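Local coordinates for sugar kinase MJ0406 (PDB 2C49), which phosphorylates a broad range of nucleosides to their monophosphates, preferring inosine, guanosine and cytidine, with ATP as the best phosphate donor, at residues A[23-28]-A[102-107]; A[146-151]-A[174-179]. All coordinates share one frame; numbering follows the deposited sequence.

Contact 1. Residues A[23-28]-A[102-107]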
ATOM      1  N   GLU A  23      -5.538  15.875   1.725  1.00 19.61           N
ATOM      2  CA  GLU A  23      -6.374  17.052   1.618  1.00 18.87           C
ATOM      3  C   GLU A  23      -7.388  16.830   0.498  1.00 18.46           C
ATOM      4  O   GLU A  23      -8.583  17.055   0.668  1.00 18.85           O
ATOM      5  CB  GLU A  23      -5.513  18.300   1.365  1.00 18.68           C
ATOM      6  CG  GLU A  23      -5.718  19.390   2.398  1.00 18.77           C
ATOM      7  CD  GLU A  23      -4.844  19.198   3.623  0.20 18.28           C
ATOM      8  OE1 GLU A  23      -3.696  19.689   3.615  0.20 18.24           O
ATOM      9  OE2 GLU A  23      -5.306  18.558   4.591  0.20 17.43           O
ATOM     10  N   LYS A  24      -6.885  16.381  -0.641  1.00 17.74           N
ATOM     11  CA  LYS A  24      -7.682  16.068  -1.806  1.00 18.07           C
ATOM     12  C   LYS A  24      -7.118  14.772  -2.360  1.00 18.61           C
ATOM     13  O   LYS A  24      -5.923  14.482  -2.175  1.00 18.32           O
ATOM     14  CB  LYS A  24      -7.581  17.182  -2.866  1.00 18.12           C
ATOM     15  CG  LYS A  24      -7.149  18.549  -2.328  1.00 17.72           C
ATOM     16  CD  LYS A  24      -7.165  19.619  -3.419  0.20 16.77           C
ATOM     17  CE  LYS A  24      -5.765  20.162  -3.684  0.20 16.34           C
ATOM     18  NZ  LYS A  24      -5.781  21.395  -4.531  0.20 16.37           N
ATOM     19  N   PHE A  25      -7.978  13.993  -3.011  1.00 18.60           N
ATOM     20  CA  PHE A  25      -7.568  12.755  -3.665  1.00 19.28           C
ATOM     21  C   PHE A  25      -6.654  13.048  -4.856  1.00 19.67           C
ATOM     22  O   PHE A  25      -6.920  13.978  -5.617  1.00 19.92           O
ATOM     23  CB  PHE A  25      -8.796  12.019  -4.183  1.00 19.66           C
ATOM     24  CG  PHE A  25      -9.781  11.635  -3.118  1.00 20.93           C
ATOM     25  CD1 PHE A  25     -11.140  11.864  -3.307  1.00 20.58           C
ATOM     26  CD2 PHE A  25      -9.353  10.981  -1.953  1.00 20.78           C
ATOM     27  CE1 PHE A  25     -12.076  11.471  -2.330  1.00 21.59           C
ATOM     28  CE2 PHE A  25     -10.266  10.588  -0.978  1.00 21.68           C
ATOM     29  CZ  PHE A  25     -11.632  10.832  -1.161  1.00 21.91           C
ATOM     30  N   PRO A  26      -5.594  12.259  -5.038  1.00 20.17           N
ATOM     31  CA  PRO A  26      -4.647  12.478  -6.146  1.00 20.40           C
ATOM     32  C   PRO A  26      -5.325  12.273  -7.496  1.00 20.30           C
ATOM     33  O   PRO A  26      -6.231  11.438  -7.620  1.00 20.48           O
ATOM     34  CB  PRO A  26      -3.618  11.373  -5.933  1.00 20.31           C
ATOM     35  CG  PRO A  26      -4.373  10.343  -5.222  1.00 20.96           C
ATOM     36  CD  PRO A  26      -5.219  11.093  -4.232  1.00 19.91           C
ATOM     37  N   GLU A  27      -4.896  13.036  -8.486  1.00 19.78           N
ATOM     38  CA  GLU A  27      -5.384  12.881  -9.837  1.00 20.15           C
ATOM     39  C   GLU A  27      -4.540  11.802 -10.498  1.00 20.01           C
ATOM     40  O   GLU A  27      -3.435  11.528 -10.050  1.00 19.79           O
ATOM     41  CB  GLU A  27      -5.222  14.198 -10.610  0.20 19.66           C
ATOM     42  CG  GLU A  27      -6.049  15.363 -10.086  0.20 19.48           C
ATOM     43  CD  GLU A  27      -5.616  16.696 -10.674  0.20 19.10           C
ATOM     44  OE1 GLU A  27      -5.840  16.917 -11.883  0.20 18.44           O
ATOM     45  OE2 GLU A  27      -5.050  17.520  -9.927  0.20 19.18           O
ATOM     46  N   PRO A  28      -5.063  11.194 -11.559  1.00 20.32           N
ATOM     47  CA  PRO A  28      -4.254  10.387 -12.482  1.00 19.73           C
ATOM     48  C   PRO A  28      -2.881  10.982 -12.800  1.00 18.96           C
ATOM     49  O   PRO A  28      -2.771  12.189 -13.089  1.00 18.66           O
ATOM     50  CB  PRO A  28      -5.112  10.394 -13.753  1.00 19.98           C
ATOM     51  CG  PRO A  28      -6.517  10.333 -13.190  1.00 21.26           C
ATOM     52  CD  PRO A  28      -6.487  11.211 -11.955  1.00 20.72           C
ATOM     53  N   PHE A 102      -8.243   5.967   1.695  1.00 18.35           N
ATOM     54  CA  PHE A 102      -7.861   7.370   1.640  1.00 18.49           C
ATOM     55  C   PHE A 102      -9.040   8.206   2.028  1.00 18.09           C
ATOM     56  O   PHE A 102     -10.125   7.986   1.533  1.00 17.83           O
ATOM     57  CB  PHE A 102      -7.356   7.744   0.249  1.00 18.46           C
ATOM     58  CG  PHE A 102      -6.181   6.945  -0.159  1.00 18.69           C
ATOM     59  CD1 PHE A 102      -6.343   5.675  -0.680  1.00 19.36           C
ATOM     60  CD2 PHE A 102      -4.904   7.443   0.018  1.00 21.29           C
ATOM     61  CE1 PHE A 102      -5.233   4.912  -1.024  1.00 23.18           C
ATOM     62  CE2 PHE A 102      -3.809   6.683  -0.328  1.00 22.92           C
ATOM     63  CZ  PHE A 102      -3.979   5.427  -0.854  1.00 22.43           C
ATOM     64  N   THR A 103      -8.803   9.134   2.946  1.00 18.07           N
ATOM     65  CA  THR A 103      -9.809  10.041   3.434  1.00 17.76           C
ATOM     66  C   THR A 103      -9.417  11.486   3.092  1.00 18.01           C
ATOM     67  O   THR A 103      -8.348  11.943   3.484  1.00 17.81           O
ATOM     68  CB  THR A 103      -9.936   9.887   4.964  1.00 17.57           C
ATOM     69  OG1 THR A 103     -10.193   8.510   5.295  1.00 18.13           O
ATOM     70  CG2 THR A 103     -11.154  10.605   5.441  1.00 18.04           C
ATOM     71  N   ASP A 104     -10.286  12.201   2.384  1.00 17.85           N
ATOM     72  CA  ASP A 104     -10.008  13.599   2.054  1.00 18.39           C
ATOM     73  C   ASP A 104     -10.503  14.536   3.158  1.00 18.92           C
ATOM     74  O   ASP A 104     -11.065  14.065   4.154  1.00 18.17           O
ATOM     75  CB  ASP A 104     -10.500  13.968   0.640  1.00 18.21           C
ATOM     76  CG  ASP A 104     -12.008  14.269   0.557  1.00 19.05           C
ATOM     77  OD1 ASP A 104     -12.742  14.255   1.575  1.00 18.40           O
ATOM     78  OD2 ASP A 104     -12.543  14.553  -0.540  1.00 18.83           O
ATOM     79  N   LYS A 105     -10.297  15.847   2.968  1.00 19.66           N
ATOM     80  CA  LYS A 105     -10.553  16.859   4.002  1.00 20.64           C
ATOM     81  C   LYS A 105     -12.031  16.998   4.371  1.00 21.27           C
ATOM     82  O   LYS A 105     -12.366  17.508   5.448  1.00 21.36           O
ATOM     83  CB  LYS A 105      -9.970  18.220   3.587  1.00 20.50           C
ATOM     84  CG  LYS A 105     -10.801  18.964   2.558  1.00 20.72           C
ATOM     85  CD  LYS A 105     -10.039  20.115   1.910  1.00 21.28           C
ATOM     86  CE  LYS A 105     -10.837  20.685   0.741  1.00 21.32           C
ATOM     87  NZ  LYS A 105      -9.960  21.426  -0.216  0.20 21.14           N
ATOM     88  N   ASP A 106     -12.902  16.547   3.465  1.00 22.39           N
ATOM     89  CA  ASP A 106     -14.352  16.559   3.674  1.00 23.00           C
ATOM     90  C   ASP A 106     -14.837  15.152   4.074  1.00 23.32           C
ATOM     91  O   ASP A 106     -16.024  14.838   3.931  1.00 23.62           O
ATOM     92  CB  ASP A 106     -15.089  17.028   2.403  1.00 22.95           C
ATOM     93  CG  ASP A 106     -14.643  18.399   1.913  1.00 24.46           C
ATOM     94  OD1 ASP A 106     -14.612  19.359   2.722  1.00 24.90           O
ATOM     95  OD2 ASP A 106     -14.349  18.621   0.715  1.00 24.85           O
ATOM     96  N   ASN A 107     -13.913  14.322   4.571  1.00 23.16           N
ATOM     97  CA  ASN A 107     -14.154  12.905   4.900  1.00 23.08           C
ATOM     98  C   ASN A 107     -14.921  12.056   3.868  1.00 22.59           C
ATOM     99  O   ASN A 107     -15.629  11.095   4.214  1.00 22.77           O
ATOM    100  CB  ASN A 107     -14.739  12.718   6.321  1.00 23.89           C
ATOM    101  CG  ASN A 107     -13.910  13.412   7.400  1.00 24.80           C
ATOM    102  OD1 ASN A 107     -12.737  13.100   7.603  1.00 25.64           O
ATOM    103  ND2 ASN A 107     -14.528  14.362   8.094  0.20 24.76           N
TER

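Contact 2. Residues A[146-151]-A[174-179]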
ATOM      1  N   LYS A 146     -25.332 -17.965  -0.778  1.00 15.73           N
ATOM      2  CA  LYS A 146     -25.447 -19.253  -0.115  1.00 15.54           C
ATOM      3  C   LYS A 146     -25.744 -19.071   1.378  1.00 14.67           C
ATOM      4  O   LYS A 146     -26.559 -19.791   1.931  1.00 13.91           O
ATOM      5  CB  LYS A 146     -24.175 -20.077  -0.257  1.00 15.44           C
ATOM      6  CG  LYS A 146     -23.989 -20.722  -1.633  1.00 15.84           C
ATOM      7  CD  LYS A 146     -22.617 -21.434  -1.679  1.00 15.88           C
ATOM      8  CE  LYS A 146     -22.292 -21.876  -3.141  1.00 14.69           C
ATOM      9  NZ  LYS A 146     -20.995 -22.580  -3.173  1.00 12.93           N
ATOM     10  N   CYS A 147     -25.057 -18.142   2.027  1.00 15.59           N
ATOM     11  CA  CYS A 147     -25.223 -17.942   3.474  1.00 15.85           C
ATOM     12  C   CYS A 147     -26.648 -17.489   3.802  1.00 15.72           C
ATOM     13  O   CYS A 147     -27.290 -18.004   4.719  1.00 14.11           O
ATOM     14  CB  CYS A 147     -24.242 -16.859   3.949  1.00 16.58           C
ATOM     15  SG  CYS A 147     -22.570 -17.508   4.060  1.00 19.12           S
ATOM     16  N   ALA A 148     -27.125 -16.507   3.033  1.00 14.56           N
ATOM     17  CA  ALA A 148     -28.448 -15.936   3.232  1.00 14.59           C
ATOM     18  C   ALA A 148     -29.545 -16.980   2.976  1.00 14.17           C
ATOM     19  O   ALA A 148     -30.496 -17.082   3.754  1.00 14.91           O
ATOM     20  CB  ALA A 148     -28.638 -14.674   2.323  1.00 13.90           C
ATOM     21  N   LYS A 149     -29.407 -17.759   1.911  1.00 14.24           N
ATOM     22  CA  LYS A 149     -30.366 -18.820   1.625  1.00 15.44           C
ATOM     23  C   LYS A 149     -30.370 -19.941   2.674  1.00 14.44           C
ATOM     24  O   LYS A 149     -31.406 -20.521   2.975  1.00 14.70           O
ATOM     25  CB  LYS A 149     -30.147 -19.393   0.214  1.00 14.08           C
ATOM     26  CG  LYS A 149     -30.568 -18.385  -0.876  1.00 16.65           C
ATOM     27  CD  LYS A 149     -30.331 -18.952  -2.301  1.00 16.92           C
ATOM     28  CE  LYS A 149     -31.636 -19.241  -3.002  1.00 16.03           C
ATOM     29  NZ  LYS A 149     -31.386 -19.545  -4.433  1.00 20.92           N
ATOM     30  N   LYS A 150     -29.189 -20.250   3.164  1.00 15.16           N
ATOM     31  CA  LYS A 150     -28.957 -21.202   4.251  1.00 16.67           C
ATOM     32  C   LYS A 150     -29.658 -20.744   5.537  1.00 16.64           C
ATOM     33  O   LYS A 150     -30.298 -21.534   6.219  1.00 16.34           O
ATOM     34  CB  LYS A 150     -27.444 -21.248   4.509  1.00 17.46           C
ATOM     35  CG  LYS A 150     -26.963 -22.122   5.707  1.00 22.39           C
ATOM     36  CD  LYS A 150     -27.349 -23.517   5.531  1.00 21.33           C
ATOM     37  CE  LYS A 150     -26.138 -24.407   5.345  1.00 22.06           C
ATOM     38  NZ  LYS A 150     -26.671 -25.761   5.402  1.00 22.99           N
ATOM     39  N   ALA A 151     -29.489 -19.471   5.869  1.00 16.82           N
ATOM     40  CA  ALA A 151     -29.873 -18.935   7.172  1.00 16.39           C
ATOM     41  C   ALA A 151     -31.334 -18.517   7.231  1.00 16.38           C
ATOM     42  O   ALA A 151     -31.993 -18.698   8.263  1.00 17.30           O
ATOM     43  CB  ALA A 151     -28.965 -17.720   7.514  1.00 16.44           C
ATOM     44  N   LEU A 174     -30.758  -8.961  -5.883  1.00 18.52           N
ATOM     45  CA  LEU A 174     -32.173  -9.100  -5.612  1.00 18.94           C
ATOM     46  C   LEU A 174     -32.442 -10.372  -4.793  1.00 19.08           C
ATOM     47  O   LEU A 174     -33.169 -10.348  -3.816  1.00 17.72           O
ATOM     48  CB  LEU A 174     -32.998  -9.116  -6.900  1.00 18.25           C
ATOM     49  CG  LEU A 174     -34.497  -9.400  -6.685  1.00 21.26           C
ATOM     50  CD1 LEU A 174     -35.161  -8.401  -5.723  0.20 19.19           C
ATOM     51  CD2 LEU A 174     -35.249  -9.418  -8.022  0.20 19.25           C
ATOM     52  N   GLU A 175     -31.851 -11.482  -5.210  1.00 19.53           N
ATOM     53  CA  GLU A 175     -32.096 -12.729  -4.514  1.00 19.83           C
ATOM     54  C   GLU A 175     -31.617 -12.758  -3.062  1.00 19.22           C
ATOM     55  O   GLU A 175     -32.272 -13.374  -2.246  1.00 19.17           O
ATOM     56  CB  GLU A 175     -31.538 -13.907  -5.271  1.00 20.41           C
ATOM     57  CG  GLU A 175     -31.918 -15.197  -4.582  1.00 22.75           C
ATOM     58  CD  GLU A 175     -31.883 -16.368  -5.498  1.00 25.07           C
ATOM     59  OE1 GLU A 175     -31.020 -16.364  -6.403  1.00 26.64           O
ATOM     60  OE2 GLU A 175     -32.746 -17.253  -5.312  1.00 24.16           O
ATOM     61  N   ILE A 176     -30.478 -12.135  -2.754  1.00 18.07           N
ATOM     62  CA  ILE A 176     -30.002 -12.031  -1.395  1.00 18.88           C
ATOM     63  C   ILE A 176     -30.963 -11.163  -0.545  1.00 18.18           C
ATOM     64  O   ILE A 176     -31.268 -11.477   0.587  1.00 15.34           O
ATOM     65  CB  ILE A 176     -28.555 -11.446  -1.295  1.00 19.04           C
ATOM     66  CG1 ILE A 176     -27.541 -12.343  -1.959  1.00 22.61           C
ATOM     67  CG2 ILE A 176     -28.130 -11.438   0.131  1.00 19.51           C
ATOM     68  CD1 ILE A 176     -26.135 -11.687  -2.155  1.00 25.87           C
ATOM     69  N   ILE A 177     -31.454 -10.079  -1.126  1.00 16.91           N
ATOM     70  CA  ILE A 177     -32.384  -9.220  -0.408  1.00 16.81           C
ATOM     71  C   ILE A 177     -33.695  -9.975  -0.111  1.00 16.53           C
ATOM     72  O   ILE A 177     -34.314  -9.770   0.909  1.00 16.24           O
ATOM     73  CB  ILE A 177     -32.611  -7.894  -1.175  1.00 17.02           C
ATOM     74  CG1 ILE A 177     -31.365  -6.979  -1.021  1.00 16.42           C
ATOM     75  CG2 ILE A 177     -33.892  -7.134  -0.659  1.00 16.09           C
ATOM     76  CD1 ILE A 177     -31.344  -5.833  -2.051  1.00 14.78           C
ATOM     77  N   GLU A 178     -34.090 -10.887  -0.989  1.00 16.61           N
ATOM     78  CA  GLU A 178     -35.283 -11.658  -0.729  1.00 16.75           C
ATOM     79  C   GLU A 178     -35.087 -12.658   0.425  1.00 16.48           C
ATOM     80  O   GLU A 178     -36.060 -13.171   0.962  1.00 15.39           O
ATOM     81  CB  GLU A 178     -35.716 -12.314  -2.029  1.00 18.12           C
ATOM     82  CG  GLU A 178     -36.286 -11.185  -2.899  1.00 21.39           C
ATOM     83  CD  GLU A 178     -36.769 -11.598  -4.253  1.00 26.66           C
ATOM     84  OE1 GLU A 178     -36.231 -12.593  -4.793  1.00 29.15           O
ATOM     85  OE2 GLU A 178     -37.652 -10.880  -4.791  1.00 26.43           O
ATOM     86  N   HIS A 179     -33.826 -12.873   0.808  1.00 16.02           N
ATOM     87  CA  HIS A 179     -33.465 -13.735   1.934  1.00 16.07           C
ATOM     88  C   HIS A 179     -32.817 -12.962   3.071  1.00 16.49           C
ATOM     89  O   HIS A 179     -31.979 -13.505   3.788  1.00 16.04           O
ATOM     90  CB  HIS A 179     -32.527 -14.812   1.445  1.00 15.56           C
ATOM     91  CG  HIS A 179     -33.192 -15.738   0.496  1.00 14.62           C
ATOM     92  ND1 HIS A 179     -33.789 -16.911   0.901  1.00 15.79           N
ATOM     93  CD2 HIS A 179     -33.433 -15.626  -0.830  1.00 12.05           C
ATOM     94  CE1 HIS A 179     -34.323 -17.514  -0.149  1.00 14.30           C
ATOM     95  NE2 HIS A 179     -34.126 -16.753  -1.211  1.00 17.41           N
TER

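Contact 1. Residues A[23-28]-A[102-107]
Phe-25 lies against Asp-104 in a CH-pi contact: Asp-104 CB stands over one face of the ring, displaced toward the rim and 3.9 Å from the ring centroid. The carboxylate continues over the CE1–CZ side of the ring, nearly parallel to it with the planes 19° apart, and Asp-104 OD2 is 3.6 Å from Phe-25 CE1. What sets this direction is the Asp-104 first torsion (chi1 80°), which places CG between the backbone N and the carbonyl carbon. At the ring's edge, near its plane, Phe-25 CE2 comes within 3.6 Å of Phe-102 O. In the PfkB family a small beta-sheet forms a lid over the nucleoside site, and here the loop leaving its strand 15-21 is fastened to the turn between strands 98-103 and 109-114. The fastening is a backbone bond from Lys-105 N to Glu-23 O (3.1 Å), and Lys-105 CB packs on Glu-23 O at 3.4 Å. Asp-104 OD1 is gripped twice, by Asp-106 N in an Asx turn and by Asn-108 N. With an alanine in place of Phe-25, Asp-104 CB would probably lose its aromatic cover and a gap would open beside Phe-102 O. Phe-25 also packs on Pro-28 of the second subunit, while Phe-102 stacks with that subunit's Phe-112.

Contact 2. Residues A[146-151]-A[174-179]
Lys-149 crosses one face of the His-179 imidazole obliquely, with its CG over the ring centre, where two helices pack on the large, mainly parallel beta-sheet of this ribokinase-like alpha/beta fold. Lys-149 CG is 3.8 Å from the His-179 centroid and 1° off the ring normal, a CH-pi contact. Having crossed the ring, the lysine chain bends at its third torsion (chi3 111°) and carries NZ to Glu-175, crossing that side chain at about a right angle. In the salt bridge Lys-149 NZ is 2.8 Å from Glu-175 OE2, and the ammonium comes from above the carboxylate plane. Glu-175 reaches this point with CG anti to its backbone N (chi1 -175°) and the rest of its chain extended. The pair lies on the more solvent-exposed side, while Ala-148 and Ile-176 are buried. There Ala-148 turns its methyl group to the second helix, its CB 3.9 Å from Ile-176 CG2 and 4.0 Å from His-179 CB, a close approach that the small side chain permits.

Further out, Tyr-152 meets the imidazole with its ring steeply inclined, and Leu-145, one turn back on helix 141-151, touches both Glu-175 and Ile-176. Beneath, Ala-148 rests on Ile-136 of strand 131-137 and Ile-176 on Phe-159 of strand 156-160. Ile-176 O is hydrogen-bonded to Thr-180 OG1, and His-179 N donates to the same Ile-176 O at 2.9 Å.

From the N terminus, the chain passes through strand 15-21 into the loop of residues 23-28, and contact 1 closes when strand 98-103 and the turn after it return there, 74 residues on. Contact 2 follows in series: helix 141-151 leads through strand 156-160 to helix 170-177, a shorter closure that neither nests in nor crosses the first. One ties together the small sheet that serves as lid and dimer contact; the other joins neighbouring helices on the large sheet of the main domain. Their centres are 36 Å apart, on opposite sides of the chain's centre, and their nearest atoms about 24 Å.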